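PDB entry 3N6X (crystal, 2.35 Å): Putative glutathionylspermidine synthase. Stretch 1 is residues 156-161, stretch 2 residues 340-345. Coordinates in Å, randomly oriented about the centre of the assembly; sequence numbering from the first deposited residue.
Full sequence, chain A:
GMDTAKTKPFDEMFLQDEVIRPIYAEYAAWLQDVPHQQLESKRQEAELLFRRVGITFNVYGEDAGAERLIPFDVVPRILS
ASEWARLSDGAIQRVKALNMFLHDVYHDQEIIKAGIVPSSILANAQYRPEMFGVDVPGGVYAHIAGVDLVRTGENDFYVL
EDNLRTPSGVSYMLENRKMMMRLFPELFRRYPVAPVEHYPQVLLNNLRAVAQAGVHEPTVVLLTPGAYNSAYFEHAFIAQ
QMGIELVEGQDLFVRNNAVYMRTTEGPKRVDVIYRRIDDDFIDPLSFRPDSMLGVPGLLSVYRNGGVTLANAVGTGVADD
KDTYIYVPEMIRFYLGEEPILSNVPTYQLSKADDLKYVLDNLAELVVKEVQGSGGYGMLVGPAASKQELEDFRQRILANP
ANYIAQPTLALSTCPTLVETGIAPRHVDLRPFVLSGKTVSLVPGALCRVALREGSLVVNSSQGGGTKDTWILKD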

# COMPACT_ATOMS: atom_id res chain seq x y z
N ASP A 156 17.20 -9.25 3.68
CA ASP A 156 17.24 -8.09 2.78
C ASP A 156 15.85 -7.68 2.26
O ASP A 156 15.22 -8.44 1.52
CB ASP A 156 18.21 -8.34 1.61
CG ASP A 156 19.63 -8.64 2.05
OD1 ASP A 156 20.36 -7.69 2.43
OD2 ASP A 156 20.02 -9.84 2.02
N PHE A 157 15.38 -6.48 2.65
CA PHE A 157 14.09 -5.93 2.24
C PHE A 157 14.22 -4.50 1.75
O PHE A 157 14.91 -3.70 2.38
CB PHE A 157 13.07 -5.99 3.39
CG PHE A 157 12.45 -7.34 3.60
CD1 PHE A 157 11.30 -7.71 2.90
CD2 PHE A 157 12.99 -8.25 4.51
CE1 PHE A 157 10.72 -8.97 3.10
CE2 PHE A 157 12.41 -9.50 4.70
CZ PHE A 157 11.28 -9.86 4.00
N TYR A 158 13.53 -4.16 0.64
CA TYR A 158 13.55 -2.81 0.07
C TYR A 158 12.16 -2.21 -0.01
O TYR A 158 11.23 -2.87 -0.48
CB TYR A 158 14.16 -2.83 -1.33
CG TYR A 158 15.62 -3.17 -1.37
CD1 TYR A 158 16.59 -2.17 -1.28
CD2 TYR A 158 16.05 -4.48 -1.56
CE1 TYR A 158 17.95 -2.48 -1.35
CE2 TYR A 158 17.40 -4.80 -1.60
CZ TYR A 158 18.35 -3.79 -1.52
OH TYR A 158 19.69 -4.12 -1.57
N VAL A 159 12.02 -0.92 0.35
CA VAL A 159 10.74 -0.21 0.17
C VAL A 159 10.71 0.32 -1.26
O VAL A 159 11.53 1.15 -1.63
CB VAL A 159 10.53 0.95 1.19
CG1 VAL A 159 9.23 1.70 0.90
CG2 VAL A 159 10.57 0.43 2.62
N LEU A 160 9.78 -0.17 -2.08
CA LEU A 160 9.65 0.30 -3.47
C LEU A 160 8.94 1.64 -3.55
O LEU A 160 9.24 2.44 -4.44
CB LEU A 160 8.86 -0.72 -4.31
CG LEU A 160 9.63 -1.88 -4.94
CD1 LEU A 160 8.80 -2.52 -6.02
CD2 LEU A 160 10.93 -1.43 -5.53
N GLU A 161 7.93 1.85 -2.68
CA GLU A 161 7.05 3.01 -2.76
C GLU A 161 6.27 3.17 -1.47
O GLU A 161 5.97 2.18 -0.80
CB GLU A 161 6.05 2.80 -3.93
CG GLU A 161 5.32 4.04 -4.39
CD GLU A 161 4.43 3.82 -5.61
OE1 GLU A 161 4.08 2.65 -5.89
OE2 GLU A 161 4.10 4.82 -6.28
N ILE A 340 16.00 1.45 8.99
CA ILE A 340 15.98 -0.02 9.11
C ILE A 340 15.76 -0.63 7.71
O ILE A 340 16.46 -1.56 7.33
CB ILE A 340 14.90 -0.49 10.14
CG1 ILE A 340 15.25 -0.02 11.58
CG2 ILE A 340 14.67 -2.04 10.08
CD1 ILE A 340 14.05 -0.02 12.55
N LEU A 341 14.79 -0.09 6.96
CA LEU A 341 14.48 -0.55 5.60
C LEU A 341 15.13 0.36 4.57
O LEU A 341 15.15 1.58 4.75
CB LEU A 341 12.96 -0.61 5.37
CG LEU A 341 12.15 -1.50 6.31
CD1 LEU A 341 10.65 -1.32 6.07
CD2 LEU A 341 12.55 -2.97 6.17
N SER A 342 15.64 -0.21 3.49
CA SER A 342 16.33 0.58 2.47
C SER A 342 15.44 1.02 1.37
O SER A 342 14.59 0.25 0.91
CB SER A 342 17.51 -0.20 1.88
OG SER A 342 18.61 -0.22 2.77
N ASN A 343 15.70 2.22 0.85
CA ASN A 343 15.10 2.74 -0.36
C ASN A 343 15.77 2.03 -1.54
O ASN A 343 16.83 1.41 -1.38
CB ASN A 343 15.38 4.24 -0.47
CG ASN A 343 14.20 5.13 -0.16
OD1 ASN A 343 13.30 4.78 0.61
ND2 ASN A 343 14.22 6.33 -0.71
N VAL A 344 15.17 2.13 -2.71
CA VAL A 344 15.76 1.60 -3.93
C VAL A 344 16.33 2.81 -4.68
O VAL A 344 15.63 3.82 -4.78
CB VAL A 344 14.68 0.85 -4.78
CG1 VAL A 344 15.24 0.38 -6.12
CG2 VAL A 344 14.09 -0.32 -4.01
N PRO A 345 17.60 2.78 -5.20
CA PRO A 345 18.09 3.93 -5.99
C PRO A 345 17.12 4.21 -7.14
O PRO A 345 16.70 3.27 -7.83
CB PRO A 345 19.46 3.47 -6.48
CG PRO A 345 19.86 2.39 -5.53
CD PRO A 345 18.60 1.69 -5.17

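The apolar part of the contact rests on two branched aliphatic residues of the second stretch, L341 and V344, each touching two side chains of the first. V344 is buried, with chi1 at 176° (t), and its CG2 is the shared point: it lies 3.7 Å from Y158 CB and 3.7 Å from L160 CD2. The L160 CA-to-CB bond points away from the second stretch, yet with chi1 at -85° (m) and chi2 at -164° (t) the end of the side chain comes nearer, which brings CD2 within van der Waals range. L341, also buried, directs its CA-to-CB bond toward the first stretch; its CB packs 3.8 Å from V159 CG2, and its CD2 sits 4.1 Å from F157 CB. The F157 ring leads away, so its nearest approach is made through CB. Compact V159 has the largest covered area of the twelve residues, 77 Å² out of 379 Å² summed over both sides, and suits a buried position close to the partner backbone.

Outward from these contacts, the backbones run in parallel register, Y158 beside S342 with their CA atoms 5.0 Å apart. One hydrogen bond joins them: V159 N donates to S342 O at 2.9 Å, with an N-H...O angle of 159°, close to linear. The same oxygen receives a CA-H...O contact from Y158 CA at 3.3 Å, where the angle at hydrogen is 135°. By contrast, F157 O and S342 N stand 3.7 Å apart.

Y158 and S342 direct their side chains to the same face of this pairing, where Y158 CD1 lies 3.8 Å from S342 CB. N343 O approaches the edge of the tyrosine ring, 3.6 Å from Y158 CD1. S342, small and polar, fits the exposed margin, while the N343 amide is satisfied by hydrogen bonds elsewhere in the structure.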